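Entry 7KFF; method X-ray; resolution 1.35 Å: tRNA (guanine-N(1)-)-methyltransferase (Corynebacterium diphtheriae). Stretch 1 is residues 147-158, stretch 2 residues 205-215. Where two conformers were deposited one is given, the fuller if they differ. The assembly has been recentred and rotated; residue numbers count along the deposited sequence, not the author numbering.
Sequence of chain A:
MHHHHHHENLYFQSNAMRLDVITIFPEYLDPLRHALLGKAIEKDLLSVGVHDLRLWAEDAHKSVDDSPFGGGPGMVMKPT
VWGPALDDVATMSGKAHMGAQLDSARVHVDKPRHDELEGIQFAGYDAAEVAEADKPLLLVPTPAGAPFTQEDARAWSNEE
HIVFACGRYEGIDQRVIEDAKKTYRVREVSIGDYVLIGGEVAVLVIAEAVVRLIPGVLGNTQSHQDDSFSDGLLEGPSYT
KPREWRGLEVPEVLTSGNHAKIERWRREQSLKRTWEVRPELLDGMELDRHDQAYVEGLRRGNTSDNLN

Stretch 1 147-158: PFTQEDARAWSN
Stretch 2 205-215: VIAEAVVRLIP

A mainly apolar contact joins two steeply crossing helices and the loop residues beside them, with no direct hydrogen bond between the stretches and one water bridging them. Helix 150-156 and helix 205-211 approach to 8.4 Å between axes, with a signed crossing angle of -67°. The closest register is Ala 153 to Val 210, whose CA atoms lie 4.8 Å apart. Ala 153 points toward the other stretch, and its small side chain accompanies this close backbone approach. Ala 153 CB lies 4.2 Å from Ala 209 CB and 3.8 Å from Ala 209 O.

Stretch 1 enters its helix from an extended segment, with phi/psi -66/130 at Phe 148 and -127/165 at Thr 149. Thr 149 (chi1 p) is the N-cap: Asp 152 N donates to Thr 149 OG1 at 3.0 Å. Thr 149 N donates in return to Asp 152 OD2, also at 3.0 Å. Helical bonds follow, such as Ala 153 N to Thr 149 O at 3.1 Å.

Phe 148 (t, chi2 44°) reaches the second helix. Ile 206 (m, t) places CG1 over its ring face, 4.0 Å from the centroid of Phe 148, a CH-pi contact. Ala 209 CB sits at the ring edge, 3.7 Å from Phe 148 CZ. Trp 156 (m, chi2 -18°) presents its edge, with CE3 4.1 Å from Ile 206 CG2. Val 210 (t) packs CG1 against backbone by van der Waals contact, 3.7 Å from Trp 156 O and from Ser 157 N. The apolar side-chain pair is Trp 156 CB to Val 210 CG2 at 4.0 Å.

Residues 205-211 have helical phi/psi, with bonds such as Val 210 N to Ile 206 O at 2.9 Å. A type I turn runs from Val 211 to Ile 214, closed by Ile 214 N to Val 211 O at 3.0 Å. Within it, Leu 213 (m, t) brings CD1 to 3.7 Å from Ala 153 O, while Leu 213 CB lies 3.8 Å from Ser 157 CB. Ser 157 OG (chi1 p) instead donates to Arg 154 O at 2.7 Å.

Water 1 links the Gln 150 amide to the far stretch, where no direct bond exists. Its O accepts from Gln 150 NE2 (t, p, chi3 23°) and Arg 212 NH1 (p, t, m, chi4 -82°), both at 2.9 Å, and donates to Ala 209 O at 2.8 Å.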

ATOM      1  N   PRO A 147      -0.169   9.839   6.593  1.00 14.48           N
ATOM      2  CA  PRO A 147      -0.025   8.388   6.427  1.00 15.02           C
ATOM      3  C   PRO A 147      -1.207   7.595   6.944  1.00 13.90           C
ATOM      4  O   PRO A 147      -1.731   7.867   8.020  1.00 14.78           O
ATOM      5  CB  PRO A 147       1.226   8.060   7.250  1.00 17.41           C
ATOM      6  CG  PRO A 147       1.998   9.328   7.272  1.00 19.54           C
ATOM      7  CD  PRO A 147       0.980  10.421   7.314  1.00 17.21           C
ATOM      8  N   PHE A 148      -1.589   6.577   6.173  1.00 13.46           N
ATOM      9  CA  PHE A 148      -2.547   5.580   6.636  1.00 12.72           C
ATOM     10  C   PHE A 148      -1.936   4.775   7.778  1.00 13.53           C
ATOM     11  O   PHE A 148      -0.822   4.244   7.658  1.00 15.47           O
ATOM     12  CB  PHE A 148      -2.875   4.641   5.462  1.00 13.05           C
ATOM     13  CG  PHE A 148      -3.949   3.616   5.745  1.00 12.47           C
ATOM     14  CD1 PHE A 148      -5.124   3.959   6.410  1.00 13.28           C
ATOM     15  CD2 PHE A 148      -3.785   2.301   5.327  1.00 12.69           C
ATOM     16  CE1 PHE A 148      -6.098   3.030   6.644  1.00 13.00           C
ATOM     17  CE2 PHE A 148      -4.771   1.368   5.573  1.00 13.90           C
ATOM     18  CZ  PHE A 148      -5.909   1.726   6.224  1.00 12.89           C
ATOM     19  N   THR A 149      -2.680   4.654   8.875  1.00 14.11           N
ATOM     20  CA  THR A 149      -2.227   3.935  10.057  1.00 14.62           C
ATOM     21  C   THR A 149      -3.277   2.906  10.453  1.00 14.36           C
ATOM     22  O   THR A 149      -4.435   2.946  10.029  1.00 14.02           O
ATOM     23  CB  THR A 149      -2.004   4.878  11.253  1.00 17.02           C
ATOM     24  OG1 THR A 149      -3.280   5.383  11.655  1.00 17.84           O
ATOM     25  CG2 THR A 149      -1.032   6.000  10.932  1.00 17.61           C
ATOM     26  N   GLN A 150      -2.866   1.980  11.306  1.00 14.74           N
ATOM     27  CA  GLN A 150      -3.816   1.006  11.828  1.00 14.18           C
ATOM     28  C   GLN A 150      -4.902   1.687  12.652  1.00 14.26           C
ATOM     29  O   GLN A 150      -6.040   1.210  12.698  1.00 14.60           O
ATOM     30  CB  GLN A 150      -3.109  -0.087  12.625  1.00 14.46           C
ATOM     31  CG  GLN A 150      -3.984  -1.279  12.947  1.00 13.94           C
ATOM     32  CD  GLN A 150      -4.458  -2.031  11.720  1.00 14.82           C
ATOM     33  OE1 GLN A 150      -3.837  -1.963  10.650  1.00 16.04           O
ATOM     34  NE2 GLN A 150      -5.593  -2.713  11.845  1.00 16.26           N
ATOM     35  N   GLU A 151      -4.573   2.790  13.320  0.50 14.05           N
ATOM     36  CA  GLU A 151      -5.597   3.552  14.023  0.50 14.92           C
ATOM     37  C   GLU A 151      -6.644   4.091  13.054  0.50 14.74           C
ATOM     38  O   GLU A 151      -7.844   4.067  13.354  0.50 14.85           O
ATOM     39  CB  GLU A 151      -4.943   4.700  14.787  0.50 17.94           C
ATOM     40  CG  GLU A 151      -5.880   5.504  15.665  0.50 24.48           C
ATOM     41  CD  GLU A 151      -5.134   6.460  16.579  0.50 32.50           C
ATOM     42  OE1 GLU A 151      -4.600   7.469  16.077  0.50 34.66           O
ATOM     43  OE2 GLU A 151      -5.074   6.192  17.798  0.50 35.19           O
ATOM     44  N   ASP A 152      -6.211   4.599  11.895  1.00 14.41           N
ATOM     45  CA  ASP A 152      -7.168   5.004  10.867  1.00 14.26           C
ATOM     46  C   ASP A 152      -8.061   3.829  10.483  1.00 13.30           C
ATOM     47  O   ASP A 152      -9.278   3.980  10.335  1.00 14.23           O
ATOM     48  CB  ASP A 152      -6.462   5.456   9.583  1.00 13.91           C
ATOM     49  CG  ASP A 152      -5.739   6.776   9.686  1.00 15.85           C
ATOM     50  OD1 ASP A 152      -6.165   7.675  10.430  1.00 17.26           O
ATOM     51  OD2 ASP A 152      -4.726   6.893   8.955  1.00 15.68           O
ATOM     52  N   ALA A 153      -7.462   2.642  10.301  1.00 12.95           N
ATOM     53  CA  ALA A 153      -8.256   1.489   9.893  1.00 13.38           C
ATOM     54  C   ALA A 153      -9.331   1.182  10.926  1.00 13.82           C
ATOM     55  O   ALA A 153     -10.490   0.922  10.582  1.00 14.51           O
ATOM     56  CB  ALA A 153      -7.352   0.280   9.657  1.00 14.51           C
ATOM     57  N   ARG A 154      -8.972   1.239  12.207  1.00 13.83           N
ATOM     58  CA  ARG A 154      -9.959   1.003  13.259  1.00 14.21           C
ATOM     59  C   ARG A 154     -11.050   2.057  13.212  1.00 14.63           C
ATOM     60  O   ARG A 154     -12.234   1.736  13.282  1.00 14.72           O
ATOM     61  CB  ARG A 154      -9.302   0.985  14.644  1.00 15.73           C
ATOM     62  CG  ARG A 154      -8.422  -0.221  14.888  1.00 15.71           C
ATOM     63  CD  ARG A 154      -8.086  -0.402  16.345  1.00 16.18           C
ATOM     64  NE  ARG A 154      -7.195   0.627  16.877  1.00 16.69           N
ATOM     65  CZ  ARG A 154      -5.867   0.608  16.745  1.00 17.97           C
ATOM     66  NH1 ARG A 154      -5.279  -0.379  16.088  1.00 18.84           N
ATOM     67  NH2 ARG A 154      -5.144   1.595  17.249  1.00 20.80           N
ATOM     68  N   ALA A 155     -10.665   3.332  13.150  1.00 14.69           N
ATOM     69  CA  ALA A 155     -11.667   4.395  13.074  1.00 14.77           C
ATOM     70  C   ALA A 155     -12.620   4.172  11.901  1.00 14.31           C
ATOM     71  O   ALA A 155     -13.848   4.240  12.047  1.00 15.32           O
ATOM     72  CB  ALA A 155     -10.987   5.759  12.935  1.00 15.59           C
ATOM     73  N   TRP A 156     -12.062   3.917  10.720  1.00 13.36           N
ATOM     74  CA  TRP A 156     -12.877   3.871   9.514  1.00 13.71           C
ATOM     75  C   TRP A 156     -13.730   2.609   9.441  1.00 13.76           C
ATOM     76  O   TRP A 156     -14.730   2.606   8.722  1.00 14.67           O
ATOM     77  CB  TRP A 156     -12.007   4.043   8.276  1.00 13.43           C
ATOM     78  CG  TRP A 156     -11.296   5.379   8.280  1.00 13.55           C
ATOM     79  CD1 TRP A 156     -11.619   6.478   9.033  1.00 14.93           C
ATOM     80  CD2 TRP A 156     -10.121   5.736   7.539  1.00 13.61           C
ATOM     81  NE1 TRP A 156     -10.726   7.505   8.786  1.00 15.31           N
ATOM     82  CE2 TRP A 156      -9.794   7.064   7.881  1.00 14.67           C
ATOM     83  CE3 TRP A 156      -9.329   5.066   6.600  1.00 13.70           C
ATOM     84  CZ2 TRP A 156      -8.696   7.720   7.343  1.00 15.56           C
ATOM     85  CZ3 TRP A 156      -8.239   5.727   6.056  1.00 14.21           C
ATOM     86  CH2 TRP A 156      -7.926   7.040   6.443  1.00 14.77           C
ATOM     87  N   SER A 157     -13.375   1.553  10.181  1.00 13.37           N
ATOM     88  CA  SER A 157     -14.231   0.372  10.236  1.00 14.70           C
ATOM     89  C   SER A 157     -15.605   0.691  10.809  1.00 14.96           C
ATOM     90  O   SER A 157     -16.537  -0.106  10.629  1.00 17.03           O
ATOM     91  CB  SER A 157     -13.561  -0.761  11.039  1.00 14.83           C
ATOM     92  OG  SER A 157     -13.514  -0.505  12.423  1.00 15.45           O
ATOM     93  N   ASN A 158     -15.758   1.846  11.465  1.00 15.24           N
ATOM     94  CA  ASN A 158     -17.038   2.273  12.018  1.00 15.77           C
ATOM     95  C   ASN A 158     -17.886   3.091  11.050  1.00 16.43           C
ATOM     96  O   ASN A 158     -19.026   3.451  11.388  1.00 18.96           O
ATOM     97  CB  ASN A 158     -16.789   3.091  13.282  1.00 17.35           C
ATOM     98  CG  ASN A 158     -16.221   2.250  14.395  1.00 18.29           C
ATOM     99  OD1 ASN A 158     -16.932   1.461  15.002  1.00 19.45           O
ATOM    100  ND2 ASN A 158     -14.930   2.406  14.663  1.00 18.97           N
ATOM    101  N   VAL A 205      -5.929  -1.278  -0.906  1.00 11.45           N
ATOM    102  CA  VAL A 205      -5.180  -1.406   0.340  1.00 12.01           C
ATOM    103  C   VAL A 205      -6.038  -0.999   1.524  1.00 11.50           C
ATOM    104  O   VAL A 205      -6.166  -1.734   2.514  1.00 12.40           O
ATOM    105  CB  VAL A 205      -3.892  -0.575   0.269  1.00 11.45           C
ATOM    106  CG1 VAL A 205      -3.279  -0.426   1.649  1.00 13.13           C
ATOM    107  CG2 VAL A 205      -2.892  -1.188  -0.709  1.00 12.92           C
ATOM    108  N   ILE A 206      -6.619   0.193   1.454  1.00 12.06           N
ATOM    109  CA  ILE A 206      -7.402   0.713   2.571  1.00 11.88           C
ATOM    110  C   ILE A 206      -8.628  -0.160   2.811  1.00 12.58           C
ATOM    111  O   ILE A 206      -8.980  -0.474   3.958  1.00 12.64           O
ATOM    112  CB  ILE A 206      -7.761   2.186   2.317  1.00 12.94           C
ATOM    113  CG1 ILE A 206      -6.502   3.062   2.348  1.00 13.14           C
ATOM    114  CG2 ILE A 206      -8.772   2.659   3.336  1.00 14.22           C
ATOM    115  CD1 ILE A 206      -6.688   4.453   1.743  1.00 15.28           C
ATOM    116  N   ALA A 207      -9.274  -0.593   1.732  1.00 12.66           N
ATOM    117  CA  ALA A 207     -10.444  -1.448   1.870  1.00 13.43           C
ATOM    118  C   ALA A 207     -10.112  -2.747   2.591  1.00 12.93           C
ATOM    119  O   ALA A 207     -10.882  -3.185   3.454  1.00 13.49           O
ATOM    120  CB  ALA A 207     -11.079  -1.699   0.508  1.00 14.17           C
ATOM    121  N   GLU A 208      -8.993  -3.383   2.247  1.00 13.16           N
ATOM    122  CA  GLU A 208      -8.632  -4.612   2.951  1.00 13.31           C
ATOM    123  C   GLU A 208      -8.460  -4.351   4.442  1.00 12.32           C
ATOM    124  O   GLU A 208      -8.970  -5.105   5.280  1.00 13.43           O
ATOM    125  CB  GLU A 208      -7.341  -5.217   2.390  1.00 13.85           C
ATOM    126  CG  GLU A 208      -7.487  -5.935   1.083  1.00 13.46           C
ATOM    127  CD  GLU A 208      -6.517  -7.091   0.892  1.00 13.44           C
ATOM    128  OE1 GLU A 208      -5.617  -7.325   1.746  1.00 13.78           O
ATOM    129  OE2 GLU A 208      -6.666  -7.765  -0.142  1.00 14.94           O
ATOM    130  N   ALA A 209      -7.707  -3.308   4.789  1.00 12.59           N
ATOM    131  CA  ALA A 209      -7.373  -3.046   6.181  1.00 12.78           C
ATOM    132  C   ALA A 209      -8.590  -2.648   6.998  1.00 13.26           C
ATOM    133  O   ALA A 209      -8.671  -2.967   8.188  1.00 13.88           O
ATOM    134  CB  ALA A 209      -6.296  -1.977   6.262  1.00 13.42           C
ATOM    135  N   VAL A 210      -9.541  -1.951   6.381  1.00 13.42           N
ATOM    136  CA  VAL A 210     -10.759  -1.524   7.066  1.00 13.08           C
ATOM    137  C   VAL A 210     -11.772  -2.657   7.154  1.00 14.23           C
ATOM    138  O   VAL A 210     -12.313  -2.932   8.229  1.00 14.47           O
ATOM    139  CB  VAL A 210     -11.351  -0.301   6.341  1.00 13.86           C
ATOM    140  CG1 VAL A 210     -12.728   0.055   6.877  1.00 14.85           C
ATOM    141  CG2 VAL A 210     -10.391   0.887   6.472  1.00 14.15           C
ATOM    142  N   VAL A 211     -12.073  -3.304   6.026  1.00 14.27           N
ATOM    143  CA  VAL A 211     -13.166  -4.275   6.018  1.00 14.87           C
ATOM    144  C   VAL A 211     -12.832  -5.487   6.872  1.00 14.23           C
ATOM    145  O   VAL A 211     -13.733  -6.096   7.458  1.00 15.99           O
ATOM    146  CB  VAL A 211     -13.554  -4.631   4.568  1.00 16.22           C
ATOM    147  CG1 VAL A 211     -14.554  -5.779   4.540  1.00 18.28           C
ATOM    148  CG2 VAL A 211     -14.106  -3.390   3.834  1.00 16.87           C
ATOM    149  N   ARG A 212     -11.560  -5.860   6.965  1.00 14.30           N
ATOM    150  CA  ARG A 212     -11.225  -7.009   7.798  1.00 15.43           C
ATOM    151  C   ARG A 212     -11.510  -6.770   9.277  1.00 15.58           C
ATOM    152  O   ARG A 212     -11.512  -7.736  10.048  1.00 17.88           O
ATOM    153  CB  ARG A 212      -9.783  -7.448   7.612  1.00 16.06           C
ATOM    154  CG  ARG A 212      -8.768  -6.501   8.172  1.00 16.27           C
ATOM    155  CD  ARG A 212      -7.330  -6.971   7.934  1.00 17.82           C
ATOM    156  NE  ARG A 212      -6.885  -8.101   8.749  1.00 18.11           N
ATOM    157  CZ  ARG A 212      -6.446  -8.012  10.004  1.00 17.95           C
ATOM    158  NH1 ARG A 212      -6.429  -6.862  10.639  1.00 17.03           N
ATOM    159  NH2 ARG A 212      -6.025  -9.095  10.622  1.00 21.05           N
ATOM    160  N   LEU A 213     -11.751  -5.535   9.689  1.00 15.15           N
ATOM    161  CA  LEU A 213     -12.098  -5.206  11.065  1.00 15.35           C
ATOM    162  C   LEU A 213     -13.603  -5.195  11.313  1.00 17.16           C
ATOM    163  O   LEU A 213     -14.030  -4.951  12.451  1.00 20.72           O
ATOM    164  CB  LEU A 213     -11.476  -3.870  11.457  1.00 15.31           C
ATOM    165  CG  LEU A 213      -9.971  -3.822  11.341  1.00 15.54           C
ATOM    166  CD1 LEU A 213      -9.460  -2.432  11.652  1.00 16.06           C
ATOM    167  CD2 LEU A 213      -9.276  -4.871  12.214  1.00 17.72           C
ATOM    168  N   ILE A 214     -14.410  -5.460  10.292  1.00 17.46           N
ATOM    169  CA  ILE A 214     -15.857  -5.582  10.483  1.00 18.83           C
ATOM    170  C   ILE A 214     -16.152  -6.973  11.031  1.00 20.61           C
ATOM    171  O   ILE A 214     -15.752  -7.973  10.408  1.00 20.46           O
ATOM    172  CB  ILE A 214     -16.592  -5.353   9.159  1.00 20.00           C
ATOM    173  CG1 ILE A 214     -16.320  -3.938   8.645  1.00 20.74           C
ATOM    174  CG2 ILE A 214     -18.091  -5.614   9.320  1.00 21.26           C
ATOM    175  CD1 ILE A 214     -16.969  -3.627   7.332  1.00 22.60           C
ATOM    176  N   PRO A 215     -16.871  -7.090  12.146  1.00 23.32           N
ATOM    177  CA  PRO A 215     -17.159  -8.424  12.686  1.00 25.05           C
ATOM    178  C   PRO A 215     -17.881  -9.296  11.665  1.00 24.65           C
ATOM    179  O   PRO A 215     -18.828  -8.863  11.009  1.00 24.83           O
ATOM    180  CB  PRO A 215     -18.026  -8.139  13.919  1.00 28.46           C
ATOM    181  CG  PRO A 215     -18.404  -6.714  13.864  1.00 29.09           C
ATOM    182  CD  PRO A 215     -17.418  -6.007  12.981  1.00 25.28           C
TER
HETATM  183  O   HOH W   1      -6.564  -4.167   9.489  1.00 14.21           O